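Local coordinates for uncharacterized protein (Pyrococcus furiosus, PDB 4XLZ) that probably removes an acetyl group from N,N'-diacetylchitobiose, as a metal-binding deacetylase of carbohydrate esterase family 14, at residues L86-R89 with R90-E93; Y116-E119 with V120-L124; E206-L209 with K210-A214; R251-G255 with L256-I260. One frame throughout, in Å; residues are numbered along the deposited sequence.

Interaction 1 of 4, residues L86-R89 with R90-E93; sequences LIRR and REEE
Leu86 lies over one face of the Arg90 guanidinium, its CG 3.9 Å above the plane and close to the centre. An arginine suits this exposed turn because its flat end can rest on a branched aliphatic group while its nitrogens stay near the surface. Both residues also pack on Glu83 of a second subunit. One residue along, Ile87 and Glu91 run side by side, with CG2 of Ile87 3.4 Å from OE1 of Glu91. CG of Glu91 stands anti to the carbonyl carbon (chi1 -69°) and the chain runs out extended, which carries the carboxylate back over the preceding turn. There OE2 accepts a hydrogen bond from a water 2.9 Å away, and the same water accepts from Arg88 NE at 2.8 Å. Ser217 is a second partner of OE2, while Arg88 spends its terminal nitrogens on the carbonyls of Pro41 and Gly70. With an alanine at Glu91 the bridging water and Ser217 are likely to lose their acceptor, and the flank of Ile87 its cover. Backbone bonds such as Glu91 N to Ile87 O (2.9 Å) identify an alpha helix, here the connecting helix of a right-handed beta-alpha-beta unit between parallel strands 61-68 and 103-109.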
loop_
_atom_site.group_PDB
_atom_site.type_symbol
_atom_site.label_atom_id
_atom_site.label_comp_id
_atom_site.label_asym_id
_atom_site.label_seq_id
_atom_site.Cartn_x
_atom_site.Cartn_y
_atom_site.Cartn_z
ATOM N N LEU A 86 -6.859 26.795 -2.972
ATOM C CA LEU A 86 -7.688 27.591 -3.847
ATOM C C LEU A 86 -6.968 28.898 -4.289
ATOM O O LEU A 86 -7.057 29.264 -5.480
ATOM C CB LEU A 86 -8.952 27.921 -3.019
ATOM C CG LEU A 86 -9.970 28.811 -3.688
ATOM C CD1 LEU A 86 -10.523 28.152 -4.928
ATOM C CD2 LEU A 86 -11.072 29.141 -2.662
ATOM N N ILE A 87 -6.235 29.485 -3.324
ATOM C CA ILE A 87 -5.461 30.697 -3.670
ATOM C C ILE A 87 -4.423 30.390 -4.736
ATOM O O ILE A 87 -4.212 31.121 -5.753
ATOM C CB ILE A 87 -4.755 31.228 -2.419
ATOM C CG1 ILE A 87 -5.783 31.871 -1.455
ATOM C CG2 ILE A 87 -3.571 32.198 -2.764
ATOM C CD1 ILE A 87 -5.233 32.040 -0.037
ATOM N N ARG A 88 -3.720 29.231 -4.613
ATOM C CA ARG A 88 -2.726 28.890 -5.601
ATOM C C ARG A 88 -3.199 28.547 -6.982
ATOM O O ARG A 88 -2.464 28.744 -7.997
ATOM C CB ARG A 88 -1.838 27.739 -5.050
ATOM C CG ARG A 88 -1.087 28.255 -3.795
ATOM C CD ARG A 88 -0.044 27.182 -3.253
ATOM N NE ARG A 88 1.067 27.073 -4.181
ATOM C CZ ARG A 88 2.207 26.343 -3.897
ATOM N NH1 ARG A 88 2.184 25.664 -2.729
ATOM N NH2 ARG A 88 3.222 26.300 -4.773
ATOM N N ARG A 89 -4.490 28.043 -7.095
ATOM C CA ARG A 89 -5.023 27.827 -8.425
ATOM C C ARG A 89 -5.197 29.182 -9.151
ATOM O O ARG A 89 -4.822 29.259 -10.326
ATOM C CB ARG A 89 -6.387 27.118 -8.241
ATOM C CG ARG A 89 -6.918 26.915 -9.639
ATOM C CD ARG A 89 -8.334 26.451 -9.441
ATOM N NE ARG A 89 -8.192 25.142 -8.768
ATOM C CZ ARG A 89 -8.575 23.968 -9.287
ATOM N NH1 ARG A 89 -9.244 23.920 -10.501
ATOM N NH2 ARG A 89 -8.297 22.890 -8.556
ATOM N N ARG A 90 -5.687 30.141 -8.384
ATOM C CA ARG A 90 -5.843 31.476 -9.047
ATOM C C ARG A 90 -4.469 32.125 -9.388
ATOM O O ARG A 90 -4.314 32.704 -10.458
ATOM C CB ARG A 90 -6.583 32.384 -8.097
ATOM C CG ARG A 90 -7.987 31.841 -7.853
ATOM C CD ARG A 90 -8.675 32.290 -6.587
ATOM N NE ARG A 90 -10.087 31.793 -6.525
ATOM C CZ ARG A 90 -10.967 32.170 -5.592
ATOM N NH1 ARG A 90 -10.595 33.043 -4.626
ATOM N NH2 ARG A 90 -12.201 31.657 -5.609
ATOM N N GLU A 91 -3.497 31.943 -8.472
ATOM C CA GLU A 91 -2.104 32.409 -8.803
ATOM C C GLU A 91 -1.565 31.823 -10.056
ATOM O O GLU A 91 -0.974 32.444 -10.894
ATOM C CB GLU A 91 -1.174 32.099 -7.651
ATOM C CG GLU A 91 -1.527 32.994 -6.468
ATOM C CD GLU A 91 -0.786 32.766 -5.180
ATOM O OE1 GLU A 91 -0.886 33.608 -4.195
ATOM O OE2 GLU A 91 -0.112 31.683 -5.021
ATOM N N GLU A 92 -1.771 30.479 -10.201
ATOM C CA GLU A 92 -1.280 29.871 -11.422
ATOM C C GLU A 92 -2.001 30.321 -12.704
ATOM O O GLU A 92 -1.398 30.450 -13.757
ATOM C CB GLU A 92 -1.367 28.275 -11.305
ATOM C CG GLU A 92 -0.648 27.585 -12.438
ATOM C CD GLU A 92 0.880 27.636 -12.319
ATOM O OE1 GLU A 92 1.567 26.675 -11.926
ATOM O OE2 GLU A 92 1.499 28.650 -12.753
ATOM N N GLU A 93 -3.314 30.528 -12.555
ATOM C CA GLU A 93 -4.023 31.019 -13.768
ATOM C C GLU A 93 -3.445 32.408 -14.160
ATOM O O GLU A 93 -3.341 32.669 -15.351
ATOM C CB GLU A 93 -5.516 31.150 -13.431
ATOM C CG GLU A 93 -6.135 29.625 -13.401
ATOM C CD GLU A 93 -7.541 29.603 -12.793
ATOM O OE1 GLU A 93 -8.015 30.602 -12.165
ATOM O OE2 GLU A 93 -8.195 28.553 -12.977
HETATM O O HOH W 1 1.212 29.264 -5.931
#

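Interaction 2 of 4, residues Y116-E119 with V120-L124; sequences YSRE and VRKDL
Ser117 caps the helix that Val120 and Arg121 enter. Its OG, turned between the backbone N and the carbonyl carbon (chi1 66°), accepts weakly from Val120 N at 3.3 Å. The carbonyl O of Ser117 takes Arg121 N at 3.2 Å, and Lys122 N follows on Arg118 O at 2.8 Å. Serine suits an N-cap because its short hydroxyl reaches forward to an amide that has no preceding turn to serve it.

Among the charged groups, Arg118 and Lys122 lie alongside each other, CG against CE at 3.9 Å, and Arg118 NE stands 4.0 Å from Lys122 NZ. Outside these segments, Glu119 of a third subunit offsets this meeting of like charges, its carboxylate forming salt bridges to both. Helix 118-131, which follows strand 103-109 in the parallel sheet, thus turns this flank to a subunit interface.

The aromatic contact is weaker. The guanidinium of Arg121 stands at 90° to the Tyr116 ring, with Arg121 NH2 3.2 Å from Tyr116 CZ, and the cation-pi geometry is long. Glu160 steadies both groups through a salt bridge to Arg121 NE and a hydrogen bond with Tyr116 OH.

By water, finally, Glu119 O and Asp123 OD1 are joined: one molecule donates to each, at 2.6 Å to Asp123 OD1, while Asp123 OD2 is hydrogen-bonded to Tyr109 OH.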
loop_
_atom_site.group_PDB
_atom_site.type_symbol
_atom_site.label_atom_id
_atom_site.label_comp_id
_atom_site.label_asym_id
_atom_site.label_seq_id
_atom_site.Cartn_x
_atom_site.Cartn_y
_atom_site.Cartn_z
ATOM N N TYR A 116 3.728 7.378 -5.904
ATOM C CA TYR A 116 4.529 6.867 -7.027
ATOM C C TYR A 116 3.867 5.517 -7.408
ATOM O O TYR A 116 4.127 4.473 -6.754
ATOM C CB TYR A 116 6.019 6.671 -6.618
ATOM C CG TYR A 116 6.814 6.140 -7.747
ATOM C CD1 TYR A 116 7.258 4.789 -7.729
ATOM C CD2 TYR A 116 7.077 6.917 -8.884
ATOM C CE1 TYR A 116 8.056 4.279 -8.785
ATOM C CE2 TYR A 116 7.803 6.423 -9.963
ATOM C CZ TYR A 116 8.264 5.068 -9.925
ATOM O OH TYR A 116 8.987 4.516 -10.955
ATOM N N SER A 117 2.967 5.571 -8.375
ATOM C CA SER A 117 2.127 4.368 -8.580
ATOM C C SER A 117 1.632 4.390 -10.023
ATOM O O SER A 117 1.578 5.378 -10.759
ATOM C CB SER A 117 0.907 4.455 -7.639
ATOM O OG SER A 117 0.053 5.555 -8.018
ATOM N N ARG A 118 1.139 3.149 -10.405
ATOM C CA ARG A 118 0.462 2.980 -11.720
ATOM C C ARG A 118 -0.744 3.907 -11.834
ATOM O O ARG A 118 -0.920 4.474 -12.940
ATOM C CB ARG A 118 0.041 1.498 -11.761
ATOM C CG ARG A 118 -0.795 1.233 -13.117
ATOM C CD ARG A 118 -1.282 -0.265 -13.098
ATOM N NE ARG A 118 -2.235 -0.318 -11.973
ATOM C CZ ARG A 118 -2.508 -1.462 -11.376
ATOM N NH1 ARG A 118 -2.090 -2.610 -11.998
ATOM N NH2 ARG A 118 -3.283 -1.484 -10.261
ATOM N N GLU A 119 -1.476 4.121 -10.736
ATOM C CA GLU A 119 -2.639 5.018 -10.832
ATOM C C GLU A 119 -2.200 6.412 -11.358
ATOM O O GLU A 119 -2.902 7.012 -12.213
ATOM C CB GLU A 119 -3.261 5.080 -9.453
ATOM C CG GLU A 119 -4.390 6.132 -9.469
ATOM C CD GLU A 119 -5.086 6.262 -8.167
ATOM O OE1 GLU A 119 -4.538 5.878 -7.108
ATOM O OE2 GLU A 119 -6.208 6.743 -8.158
ATOM N N VAL A 120 -1.092 6.964 -10.827
ATOM C CA VAL A 120 -0.758 8.340 -11.328
ATOM C C VAL A 120 -0.235 8.285 -12.731
ATOM O O VAL A 120 -0.526 9.143 -13.569
ATOM C CB VAL A 120 0.347 8.882 -10.418
ATOM C CG1 VAL A 120 0.685 10.360 -10.881
ATOM C CG2 VAL A 120 -0.188 8.993 -8.931
ATOM N N ARG A 121 0.469 7.180 -13.142
ATOM C CA ARG A 121 0.834 7.032 -14.560
ATOM C C ARG A 121 -0.404 7.054 -15.357
ATOM O O ARG A 121 -0.377 7.617 -16.517
ATOM C CB ARG A 121 1.577 5.682 -14.799
ATOM C CG ARG A 121 2.969 5.628 -14.019
ATOM C CD ARG A 121 3.692 4.354 -14.560
ATOM N NE ARG A 121 4.879 4.161 -13.711
ATOM C CZ ARG A 121 4.867 3.525 -12.526
ATOM N NH1 ARG A 121 3.913 2.666 -12.186
ATOM N NH2 ARG A 121 5.927 3.743 -11.738
ATOM N N LYS A 122 -1.458 6.312 -14.984
ATOM C CA LYS A 122 -2.678 6.305 -15.821
ATOM C C LYS A 122 -3.219 7.714 -15.977
ATOM O O LYS A 122 -3.736 8.050 -17.071
ATOM C CB LYS A 122 -3.760 5.424 -15.164
ATOM C CG LYS A 122 -3.384 3.955 -15.305
ATOM C CD LYS A 122 -4.543 3.204 -14.597
ATOM C CE LYS A 122 -4.320 1.748 -14.805
ATOM N NZ LYS A 122 -5.431 1.117 -13.848
ATOM N N ASP A 123 -3.176 8.589 -14.961
ATOM C CA ASP A 123 -3.704 9.978 -15.152
ATOM C C ASP A 123 -2.868 10.687 -16.265
ATOM O O ASP A 123 -3.384 11.368 -17.180
ATOM C CB ASP A 123 -3.444 10.781 -13.878
ATOM C CG ASP A 123 -4.357 10.452 -12.794
ATOM O OD1 ASP A 123 -5.505 9.913 -13.047
ATOM O OD2 ASP A 123 -3.908 10.694 -11.620
ATOM N N LEU A 124 -1.518 10.563 -16.207
ATOM C CA LEU A 124 -0.637 11.203 -17.194
ATOM C C LEU A 124 -0.898 10.631 -18.557
ATOM O O LEU A 124 -0.955 11.338 -19.550
ATOM C CB LEU A 124 0.849 11.091 -16.817
ATOM C CG LEU A 124 1.146 11.854 -15.524
ATOM C CD1 LEU A 124 2.679 11.653 -15.286
ATOM C CD2 LEU A 124 0.881 13.379 -15.661
HETATM O O HOH W 2 -5.705 7.382 -12.396
#

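Interaction 3 of 4, residues E206-L209 with K210-A214; sequences ELKL and KAIRA
Leu207 O receives Ala211 N at 2.8 Å, the shortest of four successive backbone bonds that link residues four apart. Ile212 N follows on Lys208 O at 2.9 Å, and Arg213 N closes on Leu209 O. Ala211 suits its place because its small methyl lets the turn approach Leu99 of helix 81-99.

The side-chain contact is led by Lys208 and Ile212, which cross at a slant. CD1 of Ile212 touches the methylene chain of Lys208 in two places, lying 3.8 Å from CG and 3.8 Å from CE. CG1 of Ile212 also sits 3.3 Å from Lys208 O, since it is anti to the carbonyl carbon (chi1 -61°) and runs back along the helix. Lysine is apt here: its extended aliphatic part covers the isoleucine, while NZ reaches Glu248 in a salt bridge and the carbonyl of Ile46 in a hydrogen bond, so the charge of this buried residue is met. Leu209 CD2 comes within 4.5 Å of Ile212 CD1, a looser apolar contact, and both side chains also touch Trp224 of helix 221-240. At the far end Arg213 turns to Asp221 through a salt bridge. The arrangement is that of a short amphipathic alpha helix, 205-213, wedged among helices 43-57, 81-99 and 221-240, with Leu209, Ala211 and Ile212 turned to its neighbours and Glu206 and Lys210 exposed.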
loop_
_atom_site.group_PDB
_atom_site.type_symbol
_atom_site.label_atom_id
_atom_site.label_comp_id
_atom_site.label_asym_id
_atom_site.label_seq_id
_atom_site.Cartn_x
_atom_site.Cartn_y
_atom_site.Cartn_z
ATOM N N GLU A 206 12.798 39.664 -16.901
ATOM C CA GLU A 206 11.908 40.327 -16.023
ATOM C C GLU A 206 10.446 39.796 -16.119
ATOM O O GLU A 206 9.793 39.786 -15.116
ATOM C CB GLU A 206 11.913 41.880 -16.433
ATOM C CG GLU A 206 13.327 42.549 -16.049
ATOM C CD GLU A 206 13.741 42.424 -14.531
ATOM O OE1 GLU A 206 14.816 41.902 -14.358
ATOM O OE2 GLU A 206 12.984 42.776 -13.557
ATOM N N LEU A 207 10.034 39.403 -17.315
ATOM C CA LEU A 207 8.692 38.756 -17.490
ATOM C C LEU A 207 8.687 37.411 -16.659
ATOM O O LEU A 207 7.670 37.186 -15.958
ATOM C CB LEU A 207 8.422 38.515 -18.943
ATOM C CG LEU A 207 7.039 37.802 -19.151
ATOM C CD1 LEU A 207 5.879 38.612 -18.472
ATOM C CD2 LEU A 207 6.778 37.467 -20.636
ATOM N N LYS A 208 9.737 36.623 -16.811
ATOM C CA LYS A 208 9.800 35.350 -16.011
ATOM C C LYS A 208 9.650 35.685 -14.561
ATOM O O LYS A 208 8.866 35.057 -13.800
ATOM C CB LYS A 208 11.162 34.685 -16.250
ATOM C CG LYS A 208 11.297 33.444 -15.301
ATOM C CD LYS A 208 12.527 32.702 -15.726
ATOM C CE LYS A 208 12.580 31.488 -14.707
ATOM N NZ LYS A 208 13.403 30.406 -15.219
ATOM N N LEU A 209 10.412 36.654 -13.998
ATOM C CA LEU A 209 10.279 36.897 -12.612
ATOM C C LEU A 209 8.901 37.447 -12.192
ATOM O O LEU A 209 8.405 37.150 -11.108
ATOM C CB LEU A 209 11.369 37.956 -12.113
ATOM C CG LEU A 209 12.759 37.420 -12.379
ATOM C CD1 LEU A 209 13.753 38.578 -11.925
ATOM C CD2 LEU A 209 13.112 36.317 -11.343
ATOM N N LYS A 210 8.257 38.212 -13.109
ATOM C CA LYS A 210 6.901 38.650 -12.813
ATOM C C LYS A 210 5.908 37.429 -12.721
ATOM O O LYS A 210 4.995 37.452 -11.836
ATOM C CB LYS A 210 6.469 39.666 -13.907
ATOM C CG LYS A 210 5.067 40.194 -13.666
ATOM C CD LYS A 210 4.608 41.157 -14.874
ATOM C CE LYS A 210 3.284 41.785 -14.412
ATOM N NZ LYS A 210 2.738 42.478 -15.646
ATOM N N ALA A 211 6.103 36.525 -13.686
ATOM C CA ALA A 211 5.237 35.316 -13.667
ATOM C C ALA A 211 5.471 34.486 -12.435
ATOM O O ALA A 211 4.529 33.803 -11.912
ATOM C CB ALA A 211 5.446 34.518 -14.993
ATOM N N ILE A 212 6.705 34.453 -11.941
ATOM C CA ILE A 212 6.940 33.766 -10.632
ATOM C C ILE A 212 6.290 34.448 -9.436
ATOM O O ILE A 212 5.612 33.884 -8.599
ATOM C CB ILE A 212 8.477 33.539 -10.432
ATOM C CG1 ILE A 212 8.947 32.646 -11.596
ATOM C CG2 ILE A 212 8.755 33.007 -9.051
ATOM C CD1 ILE A 212 10.567 32.636 -11.660
ATOM N N ARG A 213 6.464 35.841 -9.412
ATOM C CA ARG A 213 5.928 36.559 -8.281
ATOM C C ARG A 213 4.400 36.612 -8.249
ATOM O O ARG A 213 3.827 36.894 -7.178
ATOM C CB ARG A 213 6.549 38.041 -8.283
ATOM C CG ARG A 213 7.943 38.057 -7.784
ATOM C CD ARG A 213 8.217 39.347 -6.880
ATOM N NE ARG A 213 7.656 39.167 -5.573
ATOM C CZ ARG A 213 7.846 39.949 -4.501
ATOM N NH1 ARG A 213 8.611 41.121 -4.590
ATOM N NH2 ARG A 213 7.223 39.705 -3.404
ATOM N N ALA A 214 3.766 36.278 -9.412
ATOM C CA ALA A 214 2.322 36.142 -9.440
ATOM C C ALA A 214 1.798 35.064 -8.416
ATOM O O ALA A 214 0.643 35.138 -7.936
ATOM C CB ALA A 214 1.839 35.766 -10.801
#

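Interaction 4 of 4, residues R251-G255 with L256-I260; sequences RVMPG and LFYHI
A selenomethionine methyl sits almost squarely on an aromatic ring: CE of Met253 is 3.4 Å from the centroid of the Tyr258 ring and 11° off its normal, a close CH-pi contact. The selenium, introduced for the SeMet derivative, lies farther above the same face in a Met-aromatic arrangement. The chain here makes a short 3-10 turn in the loop after strand 247-250, with Phe257 N bound to Pro254 O at 2.9 Å and Tyr258 N to Gly255 O at 3.2 Å. The bend of Met253 at its last torsion (chi3 -69°) brings CE over the ring. On the other aromatic, the pyrrolidine of Pro254 covers one face of Phe257, its CG 4.1 Å from the centroid; this apolar pair suits a buried site against Leu16 of helix 8-19. Tyrosine adds a hydroxyl that binds two waters, which lead to the backbone of Arg251 (weakly) and of Met253. Were Tyr258 a leucine, both waters would probably lose this partner and Met253 CE its flat seat. The water that accepts from Met253 N at 2.9 Å lies 2.7 Å from Tyr258 OH.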
loop_
_atom_site.group_PDB
_atom_site.type_symbol
_atom_site.label_atom_id
_atom_site.label_comp_id
_atom_site.label_asym_id
_atom_site.label_seq_id
_atom_site.Cartn_x
_atom_site.Cartn_y
_atom_site.Cartn_z
ATOM N N ARG A 251 17.723 18.965 -20.387
ATOM C CA ARG A 251 18.427 17.794 -20.833
ATOM C C ARG A 251 17.502 16.991 -21.747
ATOM O O ARG A 251 16.377 16.691 -21.450
ATOM C CB ARG A 251 18.847 16.863 -19.651
ATOM C CG ARG A 251 19.672 15.687 -20.152
ATOM C CD ARG A 251 20.231 14.886 -19.000
ATOM N NE ARG A 251 21.040 13.776 -19.541
ATOM C CZ ARG A 251 22.277 13.928 -19.985
ATOM N NH1 ARG A 251 22.893 15.135 -19.918
ATOM N NH2 ARG A 251 22.939 12.812 -20.444
ATOM N N VAL A 252 18.061 16.766 -22.940
ATOM C CA VAL A 252 17.339 16.006 -23.978
ATOM C C VAL A 252 18.186 14.848 -24.403
ATOM O O VAL A 252 19.428 14.980 -24.535
ATOM C CB VAL A 252 16.975 16.899 -25.236
ATOM C CG1 VAL A 252 16.213 16.108 -26.298
ATOM C CG2 VAL A 252 16.185 18.186 -24.824
HETATM N N MSE A 253 17.604 13.650 -24.549
HETATM C CA MSE A 253 18.377 12.491 -24.977
HETATM C C MSE A 253 17.453 11.666 -25.920
HETATM O O MSE A 253 16.224 11.783 -25.905
HETATM C CB MSE A 253 18.644 11.514 -23.784
HETATM C CG MSE A 253 19.437 12.166 -22.618
HETATM SE SE MSE A 253 20.052 10.866 -21.354
HETATM C CE MSE A 253 18.204 10.417 -20.660
ATOM N N PRO A 254 18.046 10.823 -26.750
ATOM C CA PRO A 254 17.268 9.920 -27.568
ATOM C C PRO A 254 16.447 9.041 -26.584
ATOM O O PRO A 254 16.942 8.682 -25.459
ATOM C CB PRO A 254 18.359 8.965 -28.190
ATOM C CG PRO A 254 19.622 9.766 -28.219
ATOM C CD PRO A 254 19.504 10.615 -26.901
ATOM N N GLY A 255 15.293 8.584 -27.025
ATOM C CA GLY A 255 14.409 7.687 -26.147
ATOM C C GLY A 255 15.202 6.516 -25.691
ATOM O O GLY A 255 15.058 6.049 -24.516
ATOM N N LEU A 256 15.999 5.922 -26.575
ATOM C CA LEU A 256 16.763 4.679 -26.206
ATOM C C LEU A 256 17.613 4.914 -24.986
ATOM O O LEU A 256 17.845 3.972 -24.223
ATOM C CB LEU A 256 17.684 4.356 -27.441
ATOM C CG LEU A 256 18.407 3.080 -27.396
ATOM C CD1 LEU A 256 17.385 2.027 -27.756
ATOM C CD2 LEU A 256 19.478 3.129 -28.660
ATOM N N PHE A 257 18.135 6.126 -24.748
ATOM C CA PHE A 257 19.165 6.315 -23.730
ATOM C C PHE A 257 18.571 6.304 -22.316
ATOM O O PHE A 257 19.325 6.299 -21.394
ATOM C CB PHE A 257 19.891 7.663 -23.945
ATOM C CG PHE A 257 21.073 7.589 -24.959
ATOM C CD1 PHE A 257 21.051 6.677 -26.014
ATOM C CD2 PHE A 257 22.170 8.426 -24.734
ATOM C CE1 PHE A 257 22.143 6.606 -26.942
ATOM C CE2 PHE A 257 23.267 8.393 -25.648
ATOM C CZ PHE A 257 23.266 7.481 -26.739
ATOM N N TYR A 258 17.235 6.349 -22.210
ATOM C CA TYR A 258 16.547 6.248 -20.887
ATOM C C TYR A 258 16.511 4.823 -20.490
ATOM O O TYR A 258 15.773 4.547 -19.470
ATOM C CB TYR A 258 15.118 6.842 -21.053
ATOM C CG TYR A 258 15.014 8.361 -21.181
ATOM C CD1 TYR A 258 14.886 9.118 -20.075
ATOM C CD2 TYR A 258 15.131 8.918 -22.467
ATOM C CE1 TYR A 258 14.851 10.515 -20.197
ATOM C CE2 TYR A 258 15.049 10.304 -22.624
ATOM C CZ TYR A 258 14.878 11.037 -21.516
ATOM O OH TYR A 258 14.740 12.431 -21.623
ATOM N N HIS A 259 17.219 3.894 -21.120
ATOM C CA HIS A 259 17.060 2.496 -20.658
ATOM C C HIS A 259 18.274 1.715 -21.062
ATOM O O HIS A 259 18.681 1.822 -22.268
ATOM C CB HIS A 259 15.788 1.966 -21.337
ATOM C CG HIS A 259 15.396 0.577 -20.977
ATOM N ND1 HIS A 259 15.253 0.178 -19.629
ATOM C CD2 HIS A 259 15.070 -0.519 -21.735
ATOM C CE1 HIS A 259 14.787 -1.073 -19.599
ATOM N NE2 HIS A 259 14.686 -1.518 -20.856
ATOM N N ILE A 260 18.829 0.957 -20.138
ATOM C CA ILE A 260 19.961 0.064 -20.386
ATOM C C ILE A 260 21.087 0.661 -21.245
ATOM O O ILE A 260 21.785 -0.128 -21.974
ATOM C CB ILE A 260 19.542 -1.356 -20.907
ATOM C CG1 ILE A 260 18.956 -1.300 -22.329
ATOM C CG2 ILE A 260 18.521 -2.030 -19.882
ATOM C CD1 ILE A 260 18.824 -2.741 -22.898
HETATM O O HOH W 3 16.860 13.979 -20.818
HETATM O O HOH W 4 14.727 13.513 -24.056
#

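Interactions 1, 2 and 3 are helical turns held by backbone bonds between residues four apart, whereas interaction 4 is a more buried loop closed by 3-10 bonds. Interactions 1 and 3 lie on the same side of the chain's centre and touch where Glu91 CG meets Ala214 O at 3.4 Å; interaction 3 meets no other subunit. Interactions 2 and 4, their centres about 21 Å apart, both reach the fourth subunit. Chemistry follows place: charges dominate interaction 2 at its subunit interfaces, and a water joins opposite charges in interaction 1. Interaction 3 combines apolar contacts with a buried lysine, while interaction 4 relies on CH-pi contacts and two waters.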